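Alpha-glucosidase (Pseudoalteromonas sp. K8, PDB 5HQA) probably hydrolyses alpha-glucosidic linkages as a calcium-binding glycoside hydrolase of family 97 whose activity is stimulated by chloride. Local coordinates at residues S476-F480 / G562-I568; T512-L517 / I615-G619; Y520-Y524 / I568-R572; A589-A595 / L648-G653. All blocks are in the same frame, centred on the assembly; numbering follows the deposited sequence.

Interaction 1: residues S476-F480 / G562-I568; sequences SMLAF and GAVGDFI. With MG (magnesium ion), chain F.
S476 opens the contact, in which helix 474-478 of the TIM-barrel part of the chain meets the turn between strands 554-563 and 567-574 of the C-terminal antiparallel sheet. Its O accepts from G565 N at 3.0 Å with an N-H...O angle of 163°, the donor lying well above the carbonyl plane. Its OG is committed to E473 O. At M477 the chain bends at chi2 (-69°), which brings SD to 3.6 Å from G565 CA. A side chain at G565 would run into M477 CE, and the positive phi there also favours glycine. A479 CB meets I568 CD1 at 3.9 Å. F480 carries the rest. Its CB touches V564 CG2 at 3.6 Å, V564 N lies over one ring face, F567 O approaches CE2 near the ring plane, and CZ reaches I568 CD1 at 3.5 Å. Reduced to an alanine, this position would lose the ring, and V564 CG2 and I568 CD1 would probably be left without the surface they pack on. Helix 237-241 also packs against F480. In the turn, D566 and F567 both face A563, whose O accepts from both their backbone nitrogens: a classic beta bulge. G565 O (2.0 Å) and D566 OD1 (2.1 Å) bind magnesium; D592 and three waters complete six ligands. The chemistry implies that one backbone bond and apolar packing hold a turn whose oxygens bind the metal.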
loop_
_atom_site.group_PDB
_atom_site.type_symbol
_atom_site.label_atom_id
_atom_site.label_comp_id
_atom_site.label_asym_id
_atom_site.label_seq_id
_atom_site.Cartn_x
_atom_site.Cartn_y
_atom_site.Cartn_z
ATOM N N SER A 476 -3.614 -5.324 12.688
ATOM C CA SER A 476 -3.819 -6.703 12.266
ATOM C C SER A 476 -4.877 -6.818 11.176
ATOM O O SER A 476 -4.983 -7.879 10.553
ATOM C CB SER A 476 -4.182 -7.572 13.472
ATOM O OG SER A 476 -5.451 -7.204 13.988
ATOM N N MET A 477 -5.665 -5.764 10.941
ATOM C CA MET A 477 -6.491 -5.701 9.737
ATOM C C MET A 477 -5.658 -5.290 8.527
ATOM O O MET A 477 -5.684 -5.959 7.488
ATOM C CB MET A 477 -7.643 -4.714 9.933
ATOM C CG MET A 477 -8.672 -5.151 10.949
ATOM S SD MET A 477 -9.614 -6.580 10.357
ATOM C CE MET A 477 -10.820 -6.722 11.692
ATOM N N LEU A 478 -4.916 -4.183 8.653
ATOM C CA LEU A 478 -4.091 -3.697 7.548
ATOM C C LEU A 478 -3.208 -4.795 6.981
ATOM O O LEU A 478 -3.057 -4.914 5.759
ATOM C CB LEU A 478 -3.206 -2.530 8.011
ATOM C CG LEU A 478 -3.889 -1.196 8.330
ATOM C CD1 LEU A 478 -2.844 -0.195 8.854
ATOM C CD2 LEU A 478 -4.612 -0.635 7.107
ATOM N N ALA A 479 -2.616 -5.605 7.861
ATOM C CA ALA A 479 -1.612 -6.575 7.429
ATOM C C ALA A 479 -2.159 -7.578 6.422
ATOM O O ALA A 479 -1.390 -8.131 5.632
ATOM C CB ALA A 479 -1.041 -7.319 8.638
ATOM N N PHE A 480 -3.467 -7.840 6.436
ATOM C CA PHE A 480 -4.057 -8.835 5.546
ATOM C C PHE A 480 -5.007 -8.210 4.533
ATOM O O PHE A 480 -5.731 -8.930 3.829
ATOM C CB PHE A 480 -4.782 -9.916 6.355
ATOM C CG PHE A 480 -3.894 -10.643 7.329
ATOM C CD1 PHE A 480 -3.149 -11.743 6.920
ATOM C CD2 PHE A 480 -3.805 -10.227 8.656
ATOM C CE1 PHE A 480 -2.326 -12.411 7.808
ATOM C CE2 PHE A 480 -2.985 -10.891 9.561
ATOM C CZ PHE A 480 -2.247 -11.988 9.140
ATOM N N GLY A 562 -0.302 -15.629 12.040
ATOM C CA GLY A 562 -1.235 -14.524 12.117
ATOM C C GLY A 562 -2.642 -14.964 11.801
ATOM O O GLY A 562 -2.894 -16.081 11.343
ATOM N N ALA A 563 -3.570 -14.046 12.056
ATOM C CA ALA A 563 -4.981 -14.241 11.750
ATOM C C ALA A 563 -5.579 -12.865 11.520
ATOM O O ALA A 563 -5.279 -11.927 12.265
ATOM C CB ALA A 563 -5.715 -14.970 12.888
ATOM N N VAL A 564 -6.418 -12.740 10.488
ATOM C CA VAL A 564 -6.887 -11.418 10.090
ATOM C C VAL A 564 -7.636 -10.765 11.241
ATOM O O VAL A 564 -8.555 -11.357 11.824
ATOM C CB VAL A 564 -7.778 -11.503 8.842
ATOM C CG1 VAL A 564 -8.163 -10.080 8.393
ATOM C CG2 VAL A 564 -7.085 -12.287 7.732
ATOM N N GLY A 565 -7.256 -9.530 11.566
ATOM C CA GLY A 565 -7.938 -8.804 12.621
ATOM C C GLY A 565 -7.615 -9.269 14.022
ATOM O O GLY A 565 -8.260 -8.813 14.974
ATOM N N ASP A 566 -6.645 -10.173 14.180
ATOM C CA ASP A 566 -6.227 -10.660 15.488
ATOM C C ASP A 566 -4.746 -10.445 15.748
ATOM O O ASP A 566 -4.394 -9.835 16.764
ATOM C CB ASP A 566 -6.572 -12.151 15.646
ATOM C CG ASP A 566 -8.064 -12.397 15.778
ATOM O OD1 ASP A 566 -8.824 -11.418 16.003
ATOM O OD2 ASP A 566 -8.477 -13.573 15.662
ATOM N N PHE A 567 -3.859 -10.923 14.874
ATOM C CA PHE A 567 -2.429 -10.729 15.123
ATOM C C PHE A 567 -1.638 -11.051 13.868
ATOM O O PHE A 567 -2.146 -11.681 12.937
ATOM C CB PHE A 567 -1.923 -11.595 16.288
ATOM C CG PHE A 567 -1.791 -13.064 15.960
ATOM C CD1 PHE A 567 -2.915 -13.891 15.925
ATOM C CD2 PHE A 567 -0.538 -13.629 15.718
ATOM C CE1 PHE A 567 -2.795 -15.258 15.640
ATOM C CE2 PHE A 567 -0.406 -14.987 15.434
ATOM C CZ PHE A 567 -1.537 -15.805 15.391
ATOM N N ILE A 568 -0.374 -10.624 13.864
ATOM C CA ILE A 568 0.566 -11.006 12.813
ATOM C C ILE A 568 1.975 -10.972 13.393
ATOM O O ILE A 568 2.288 -10.148 14.259
ATOM C CB ILE A 568 0.454 -10.103 11.554
ATOM C CG1 ILE A 568 1.482 -10.543 10.499
ATOM C CG2 ILE A 568 0.640 -8.643 11.921
ATOM C CD1 ILE A 568 0.991 -10.587 9.105
HETATM MG MG MG F . -9.458 -9.498 16.463
HETATM O O HOH W 1 -10.266 -7.665 16.790
HETATM O O HOH W 2 -10.654 -10.196 18.026
HETATM O O HOH W 3 -10.997 -9.835 15.107
#

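Interaction 2: residues T512-L517 / I615-G619; sequences TLAKQL and IYKDG
T512, the N-cap residue of helix 513-522, meets D618 near the end of strand 611-618, joining the start of that helix to the C-terminal antiparallel sheet. T512 OG1 sits between its backbone N and carbonyl carbon (chi1 67°), where it accepts from K515 N at 3.3 Å, the capping bond, while D618 OD2 accepts from T512 OG1 (2.7 Å) on its syn lone pair. Water 4 makes a second link: it takes the bond from A514 N (3.0 Å) and lies 2.8 Å from D618 OD2, to which it can donate. The other carboxylate oxygen, OD1, accepts from A649 N and G653 N. A valine in place of T512 would probably leave K515 N without its cap and D618 OD2 without its hydroxyl mate. A514 CB packs 3.6 Å from D618 OD2, and one turn further on L517 CD1 rests against Y616 CB at 3.8 Å, the two side chains crossing at about a right angle. The segment axes approach to 7.4 Å at 139°. A carboxylate beside the first turn is probably favoured by the helix dipole. The geometry is that of a helix N-cap whose hydroxyl also bonds a carboxylate of the C-terminal sheet.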
loop_
_atom_site.group_PDB
_atom_site.type_symbol
_atom_site.label_atom_id
_atom_site.label_comp_id
_atom_site.label_asym_id
_atom_site.label_seq_id
_atom_site.Cartn_x
_atom_site.Cartn_y
_atom_site.Cartn_z
ATOM N N THR A 512 0.238 -0.103 22.989
ATOM C CA THR A 512 1.354 0.031 23.912
ATOM C C THR A 512 2.559 0.613 23.179
ATOM O O THR A 512 2.578 0.744 21.954
ATOM C CB THR A 512 1.738 -1.318 24.530
ATOM O OG1 THR A 512 2.260 -2.173 23.504
ATOM C CG2 THR A 512 0.537 -1.983 25.197
ATOM N N LEU A 513 3.587 0.949 23.962
ATOM C CA LEU A 513 4.827 1.468 23.398
ATOM C C LEU A 513 5.530 0.418 22.549
ATOM O O LEU A 513 6.015 0.717 21.453
ATOM C CB LEU A 513 5.739 1.945 24.531
ATOM C CG LEU A 513 7.109 2.509 24.170
ATOM C CD1 LEU A 513 6.971 3.728 23.282
ATOM C CD2 LEU A 513 7.842 2.866 25.464
ATOM N N ALA A 514 5.605 -0.819 23.042
ATOM C CA ALA A 514 6.272 -1.862 22.273
ATOM C C ALA A 514 5.572 -2.110 20.941
ATOM O O ALA A 514 6.227 -2.435 19.947
ATOM C CB ALA A 514 6.352 -3.150 23.097
ATOM N N LYS A 515 4.249 -1.943 20.885
ATOM C CA LYS A 515 3.560 -2.112 19.606
ATOM C C LYS A 515 4.019 -1.059 18.601
ATOM O O LYS A 515 4.146 -1.346 17.401
ATOM C CB LYS A 515 2.044 -2.059 19.812
ATOM C CG LYS A 515 1.237 -2.126 18.506
ATOM C CD LYS A 515 -0.179 -2.615 18.777
ATOM C CE LYS A 515 -1.079 -2.481 17.559
ATOM N NZ LYS A 515 -2.482 -2.830 17.934
ATOM N N GLN A 516 4.297 0.164 19.072
ATOM C CA GLN A 516 4.817 1.192 18.174
ATOM C C GLN A 516 6.159 0.781 17.580
ATOM O O GLN A 516 6.443 1.078 16.415
ATOM C CB GLN A 516 4.948 2.526 18.905
ATOM C CG GLN A 516 3.615 3.173 19.259
ATOM C CD GLN A 516 2.796 3.504 18.029
ATOM O OE1 GLN A 516 3.289 4.144 17.094
ATOM N NE2 GLN A 516 1.549 3.035 18.004
ATOM N N LEU A 517 7.000 0.095 18.366
ATOM C CA LEU A 517 8.274 -0.389 17.836
ATOM C C LEU A 517 8.061 -1.517 16.831
ATOM O O LEU A 517 8.724 -1.568 15.785
ATOM C CB LEU A 517 9.167 -0.864 18.978
ATOM C CG LEU A 517 9.519 0.180 20.031
ATOM C CD1 LEU A 517 10.356 -0.453 21.127
ATOM C CD2 LEU A 517 10.261 1.337 19.385
ATOM N N ILE A 615 15.468 -7.852 22.583
ATOM C CA ILE A 615 14.022 -8.051 22.614
ATOM C C ILE A 615 13.378 -6.847 23.287
ATOM O O ILE A 615 13.706 -6.528 24.432
ATOM C CB ILE A 615 13.656 -9.345 23.358
ATOM C CG1 ILE A 615 14.267 -10.565 22.664
ATOM C CG2 ILE A 615 12.149 -9.480 23.492
ATOM C CD1 ILE A 615 14.262 -11.806 23.526
ATOM N N TYR A 616 12.465 -6.179 22.581
ATOM C CA TYR A 616 11.700 -5.057 23.119
ATOM C C TYR A 616 10.256 -5.526 23.217
ATOM O O TYR A 616 9.601 -5.733 22.191
ATOM C CB TYR A 616 11.806 -3.824 22.218
ATOM C CG TYR A 616 13.211 -3.301 21.974
ATOM C CD1 TYR A 616 14.088 -3.964 21.109
ATOM C CD2 TYR A 616 13.650 -2.124 22.578
ATOM C CE1 TYR A 616 15.372 -3.477 20.879
ATOM C CE2 TYR A 616 14.926 -1.628 22.353
ATOM C CZ TYR A 616 15.783 -2.307 21.505
ATOM O OH TYR A 616 17.046 -1.807 21.285
ATOM N N LYS A 617 9.753 -5.700 24.438
ATOM C CA LYS A 617 8.445 -6.314 24.611
ATOM C C LYS A 617 7.659 -5.588 25.692
ATOM O O LYS A 617 8.204 -4.805 26.482
ATOM C CB LYS A 617 8.567 -7.797 24.971
ATOM C CG LYS A 617 9.426 -8.048 26.207
ATOM C CD LYS A 617 9.405 -9.517 26.588
ATOM C CE LYS A 617 10.631 -9.896 27.388
ATOM N NZ LYS A 617 10.493 -11.246 28.000
ATOM N N ASP A 618 6.357 -5.869 25.713
ATOM C CA ASP A 618 5.481 -5.326 26.739
ATOM C C ASP A 618 5.951 -5.761 28.113
ATOM O O ASP A 618 6.280 -6.933 28.327
ATOM C CB ASP A 618 4.047 -5.797 26.513
ATOM C CG ASP A 618 3.441 -5.229 25.245
ATOM O OD1 ASP A 618 2.925 -6.013 24.415
ATOM O OD2 ASP A 618 3.487 -3.993 25.078
ATOM N N GLY A 619 5.982 -4.816 29.045
ATOM C CA GLY A 619 6.233 -5.165 30.424
ATOM C C GLY A 619 5.157 -6.069 30.991
ATOM O O GLY A 619 4.056 -6.201 30.456
HETATM O O HOH W 4 4.913 -1.685 25.840
#

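Interaction 3: residues Y520-Y524 / I568-R572; sequences YVVLY and IVFAR
R572 turns CG anti to its own carbonyl carbon (chi1 -51°) and then runs extended to NE, a course that carries its guanidinium from strand 567-574 to the carbonyl oxygens of V521 and V522. The contact joins the C-terminal end of helix 513-522, in the TIM-barrel part of the chain, to a strand of the C-terminal antiparallel sheet, with an arginine donating to helix-end carbonyls. The grip is side-on, with two nitrogens on one atom. R572 NE gives V521 O a bond of 2.7 Å at 158°, in the carbonyl plane, and NH2 adds a second of 3.0 Å from a donor tilted away from that plane. Both bonds lie almost in the guanidinium plane. NH2 also makes a weak bond to V522 O at 3.2 Å, at the edge of the group. The electronegative end of the helix would probably favour the positive charge. The flat group is sandwiched: F570 CD1 sits over one face and Y524 CA over the opposite one, while NH2 stands 3.3 Å above the F570 ring, over its centre. NH1 is hydrogen-bonded to S557 OG, and W554 makes a cation-pi contact, so the buried guanidinium has partners on several sides. Packing continues the contact along the strand, where V522 CG1 touches I568 CG2 at 3.7 Å and V521 CG1 lies beside the aliphatic part of R572. Where the chain leaves the helix, water 5 accepts from both Y524 N (2.9 Å) and R572 NH2 (3.1 Å).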
loop_
_atom_site.group_PDB
_atom_site.type_symbol
_atom_site.label_atom_id
_atom_site.label_comp_id
_atom_site.label_asym_id
_atom_site.label_seq_id
_atom_site.Cartn_x
_atom_site.Cartn_y
_atom_site.Cartn_z
ATOM N N TYR A 520 7.700 -1.179 12.823
ATOM C CA TYR A 520 8.791 -1.026 11.868
ATOM C C TYR A 520 9.122 -2.328 11.162
ATOM O O TYR A 520 9.765 -2.304 10.106
ATOM C CB TYR A 520 10.038 -0.459 12.572
ATOM C CG TYR A 520 9.852 1.003 12.911
ATOM C CD1 TYR A 520 10.210 1.993 12.008
ATOM C CD2 TYR A 520 9.264 1.385 14.104
ATOM C CE1 TYR A 520 10.011 3.328 12.293
ATOM C CE2 TYR A 520 9.054 2.723 14.399
ATOM C CZ TYR A 520 9.432 3.689 13.490
ATOM O OH TYR A 520 9.219 5.016 13.779
ATOM N N VAL A 521 8.717 -3.465 11.721
ATOM C CA VAL A 521 8.899 -4.738 11.052
ATOM C C VAL A 521 7.582 -5.292 10.519
ATOM O O VAL A 521 7.590 -6.007 9.513
ATOM C CB VAL A 521 9.589 -5.761 11.981
ATOM C CG1 VAL A 521 10.040 -6.996 11.185
ATOM C CG2 VAL A 521 10.778 -5.114 12.683
ATOM N N VAL A 522 6.448 -4.951 11.134
ATOM C CA VAL A 522 5.177 -5.502 10.678
ATOM C C VAL A 522 4.706 -4.825 9.395
ATOM O O VAL A 522 4.214 -5.495 8.480
ATOM C CB VAL A 522 4.124 -5.396 11.797
ATOM C CG1 VAL A 522 2.736 -5.698 11.245
ATOM C CG2 VAL A 522 4.466 -6.354 12.924
ATOM N N LEU A 523 4.825 -3.496 9.294
ATOM C CA LEU A 523 4.287 -2.761 8.144
ATOM C C LEU A 523 5.435 -2.368 7.225
ATOM O O LEU A 523 6.211 -1.463 7.549
ATOM C CB LEU A 523 3.508 -1.526 8.590
ATOM C CG LEU A 523 2.271 -1.763 9.454
ATOM C CD1 LEU A 523 1.647 -0.418 9.829
ATOM C CD2 LEU A 523 1.254 -2.658 8.741
ATOM N N TYR A 524 5.542 -3.038 6.079
ATOM C CA TYR A 524 6.663 -2.782 5.187
ATOM C C TYR A 524 6.522 -1.423 4.501
ATOM O O TYR A 524 5.453 -1.077 3.986
ATOM C CB TYR A 524 6.793 -3.884 4.130
ATOM C CG TYR A 524 7.789 -3.452 3.079
ATOM C CD1 TYR A 524 9.121 -3.212 3.422
ATOM C CD2 TYR A 524 7.394 -3.214 1.764
ATOM C CE1 TYR A 524 10.038 -2.769 2.484
ATOM C CE2 TYR A 524 8.311 -2.776 0.814
ATOM C CZ TYR A 524 9.624 -2.554 1.189
ATOM O OH TYR A 524 10.525 -2.111 0.263
ATOM N N ILE A 568 -0.374 -10.624 13.864
ATOM C CA ILE A 568 0.566 -11.006 12.813
ATOM C C ILE A 568 1.975 -10.972 13.393
ATOM O O ILE A 568 2.288 -10.148 14.259
ATOM C CB ILE A 568 0.454 -10.103 11.554
ATOM C CG1 ILE A 568 1.482 -10.543 10.499
ATOM C CG2 ILE A 568 0.640 -8.643 11.921
ATOM C CD1 ILE A 568 0.991 -10.587 9.105
ATOM N N VAL A 569 2.820 -11.895 12.919
ATOM C CA VAL A 569 4.235 -11.977 13.276
ATOM C C VAL A 569 5.044 -11.993 11.988
ATOM O O VAL A 569 4.845 -12.873 11.139
ATOM C CB VAL A 569 4.552 -13.229 14.108
ATOM C CG1 VAL A 569 6.025 -13.218 14.534
ATOM C CG2 VAL A 569 3.631 -13.317 15.317
ATOM N N PHE A 570 5.971 -11.040 11.847
ATOM C CA PHE A 570 6.860 -10.949 10.693
ATOM C C PHE A 570 8.294 -11.164 11.140
ATOM O O PHE A 570 8.700 -10.659 12.188
ATOM C CB PHE A 570 6.775 -9.574 10.027
ATOM C CG PHE A 570 6.060 -9.559 8.706
ATOM C CD1 PHE A 570 6.688 -10.020 7.558
ATOM C CD2 PHE A 570 4.784 -9.026 8.602
ATOM C CE1 PHE A 570 6.037 -9.982 6.321
ATOM C CE2 PHE A 570 4.132 -8.979 7.376
ATOM C CZ PHE A 570 4.765 -9.452 6.239
ATOM N N ALA A 571 9.057 -11.916 10.346
ATOM C CA ALA A 571 10.510 -11.955 10.445
ATOM C C ALA A 571 11.093 -11.499 9.111
ATOM O O ALA A 571 10.629 -11.931 8.048
ATOM C CB ALA A 571 11.003 -13.360 10.802
ATOM N N ARG A 572 12.090 -10.610 9.159
ATOM C CA ARG A 572 12.707 -10.100 7.939
ATOM C C ARG A 572 14.219 -10.023 8.114
ATOM O O ARG A 572 14.712 -9.677 9.192
ATOM C CB ARG A 572 12.166 -8.711 7.557
ATOM C CG ARG A 572 10.653 -8.592 7.510
ATOM C CD ARG A 572 10.255 -7.203 7.043
ATOM N NE ARG A 572 8.848 -6.883 7.291
ATOM C CZ ARG A 572 7.894 -6.888 6.364
ATOM N NH1 ARG A 572 8.179 -7.220 5.107
ATOM N NH2 ARG A 572 6.646 -6.553 6.691
HETATM O O HOH W 5 4.093 -5.451 5.212
#

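Interaction 4: residues A589-A595 / L648-G653; sequences AVTDEQA and LATSGG. With MG (magnesium ion), chain F.
S651 N donates to D592 O at 2.9 Å, nearly along the C=O axis as seen from the acceptor although the angle at the hydrogen is only 132°, and T591 N donates to G652 O at 3.2 Å with a straighter 156°. These two backbone bonds tie the end of strand 585-591 to the loop 649-652. Beside them D592 divides its carboxylate: OD2 binds magnesium at 2.1 Å, while OD1 accepts from Q594 N at 3.0 Å, an Asx turn, and pairs with R596 in a salt bridge. G565 and D566 supply the other protein ligands. E593 stays in the second shell, where its two carboxylate oxygens each accept from a metal-bound water, water 1 and water 2. T591 OG1 donates to Q594 O at 2.8 Å and closes the turn from within. The fold element is the meeting of two neighbouring strands of the C-terminal antiparallel sheet: V590 of strand 585-591 and G653 at the start of strand 653-660 form an antiparallel non-hydrogen-bonded pair. A side chain at G653 would collide with A589 O, so the close strand approach suits glycine there. Further out, T591 CG2, held between its backbone N and carbonyl carbon, comes within 3.1 Å of A649 O, a tight fit. T650 CG2 lies 3.5 Å from E593 O.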
loop_
_atom_site.group_PDB
_atom_site.type_symbol
_atom_site.label_atom_id
_atom_site.label_comp_id
_atom_site.label_asym_id
_atom_site.label_seq_id
_atom_site.Cartn_x
_atom_site.Cartn_y
_atom_site.Cartn_z
ATOM N N ALA A 589 5.842 -8.268 16.031
ATOM C CA ALA A 589 4.548 -8.906 16.237
ATOM C C ALA A 589 3.604 -7.895 16.874
ATOM O O ALA A 589 4.028 -7.095 17.710
ATOM C CB ALA A 589 4.671 -10.153 17.124
ATOM N N VAL A 590 2.333 -7.911 16.461
ATOM C CA VAL A 590 1.313 -7.082 17.095
ATOM C C VAL A 590 0.051 -7.910 17.286
ATOM O O VAL A 590 -0.187 -8.899 16.588
ATOM C CB VAL A 590 0.973 -5.796 16.301
ATOM C CG1 VAL A 590 2.213 -4.902 16.148
ATOM C CG2 VAL A 590 0.358 -6.139 14.955
ATOM N N THR A 591 -0.762 -7.489 18.248
ATOM C CA THR A 591 -2.060 -8.098 18.469
ATOM C C THR A 591 -3.147 -7.030 18.352
ATOM O O THR A 591 -2.873 -5.851 18.110
ATOM C CB THR A 591 -2.106 -8.793 19.830
ATOM O OG1 THR A 591 -3.359 -9.476 19.978
ATOM C CG2 THR A 591 -1.932 -7.759 20.958
ATOM N N ASP A 592 -4.392 -7.467 18.524
ATOM C CA ASP A 592 -5.556 -6.586 18.492
ATOM C C ASP A 592 -5.921 -6.161 19.912
ATOM O O ASP A 592 -5.032 -5.942 20.739
ATOM C CB ASP A 592 -6.732 -7.290 17.798
ATOM C CG ASP A 592 -7.100 -8.628 18.464
ATOM O OD1 ASP A 592 -6.489 -8.960 19.502
ATOM O OD2 ASP A 592 -8.008 -9.337 17.959
ATOM N N GLU A 593 -7.218 -6.069 20.226
ATOM C CA GLU A 593 -7.601 -5.641 21.570
ATOM C C GLU A 593 -7.309 -6.696 22.636
ATOM O O GLU A 593 -7.367 -6.377 23.832
ATOM C CB GLU A 593 -9.089 -5.262 21.605
ATOM C CG GLU A 593 -10.056 -6.460 21.544
ATOM C CD GLU A 593 -10.181 -7.073 20.145
ATOM O OE1 GLU A 593 -9.733 -6.446 19.155
ATOM O OE2 GLU A 593 -10.732 -8.193 20.037
ATOM N N GLN A 594 -6.988 -7.930 22.245
ATOM C CA GLN A 594 -6.768 -9.014 23.194
ATOM C C GLN A 594 -5.279 -9.216 23.452
ATOM O O GLN A 594 -4.466 -9.172 22.523
ATOM C CB GLN A 594 -7.365 -10.325 22.671
ATOM C CG GLN A 594 -8.879 -10.330 22.536
ATOM C CD GLN A 594 -9.418 -11.722 22.250
ATOM O OE1 GLN A 594 -8.676 -12.709 22.274
ATOM N NE2 GLN A 594 -10.717 -11.808 21.975
ATOM N N ALA A 595 -4.929 -9.461 24.717
ATOM C CA ALA A 595 -3.605 -9.997 25.020
ATOM C C ALA A 595 -3.485 -11.394 24.418
ATOM O O ALA A 595 -4.439 -12.176 24.441
ATOM C CB ALA A 595 -3.378 -10.045 26.531
ATOM N N LEU A 648 2.062 -10.788 24.256
ATOM C CA LEU A 648 1.627 -9.483 23.787
ATOM C C LEU A 648 0.542 -8.956 24.719
ATOM O O LEU A 648 -0.434 -9.660 24.998
ATOM C CB LEU A 648 1.106 -9.585 22.348
ATOM C CG LEU A 648 2.107 -9.522 21.181
ATOM C CD1 LEU A 648 3.402 -10.259 21.464
ATOM C CD2 LEU A 648 1.493 -10.024 19.884
ATOM N N ALA A 649 0.723 -7.730 25.214
ATOM C CA ALA A 649 -0.306 -7.107 26.034
ATOM C C ALA A 649 -1.510 -6.745 25.165
ATOM O O ALA A 649 -1.482 -6.882 23.937
ATOM C CB ALA A 649 0.245 -5.860 26.727
ATOM N N THR A 650 -2.587 -6.281 25.805
ATOM C CA THR A 650 -3.704 -5.748 25.030
ATOM C C THR A 650 -3.210 -4.623 24.128
ATOM O O THR A 650 -2.528 -3.700 24.585
ATOM C CB THR A 650 -4.819 -5.251 25.946
ATOM O OG1 THR A 650 -4.292 -4.287 26.872
ATOM C CG2 THR A 650 -5.440 -6.427 26.712
ATOM N N SER A 651 -3.532 -4.730 22.839
ATOM C CA SER A 651 -2.988 -3.869 21.786
ATOM C C SER A 651 -1.484 -3.669 21.959
ATOM O O SER A 651 -0.948 -2.560 21.853
ATOM C CB SER A 651 -3.723 -2.532 21.725
ATOM O OG SER A 651 -3.533 -1.953 20.437
ATOM N N GLY A 652 -0.792 -4.775 22.227
ATOM C CA GLY A 652 0.634 -4.767 22.436
ATOM C C GLY A 652 1.411 -5.335 21.261
ATOM O O GLY A 652 0.881 -5.608 20.179
ATOM N N GLY A 653 2.706 -5.518 21.495
ATOM C CA GLY A 653 3.589 -5.963 20.433
ATOM C C GLY A 653 4.964 -6.269 20.979
ATOM O O GLY A 653 5.264 -6.024 22.151
HETATM MG MG MG F . -9.458 -9.498 16.463
HETATM O O HOH W 1 -10.266 -7.665 16.790
HETATM O O HOH W 2 -10.654 -10.196 18.026
HETATM O O HOH W 3 -10.997 -9.835 15.107
#

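In the fold
All four contacts are largely buried and reach the same six-stranded C-terminal sheet; interaction 4 alone includes exposed residues, E593 to A595. Interactions 1, 2 and 3 bring segments of the TIM-barrel part of the chain onto that sheet, whereas interaction 4 stays within the C-terminal sheet and its loops. Interactions 2 and 3 use opposite ends of helix 513-522, and their charges differ accordingly: a carboxylate at its start, a guanidinium at its end. Interactions 1 and 3 share I568. Interactions 1 and 4, with centres about 11 Å apart, jointly supply the three protein ligands of the magnesium. K515 and D618 link interaction 2 to interaction 4 through S651 and A649.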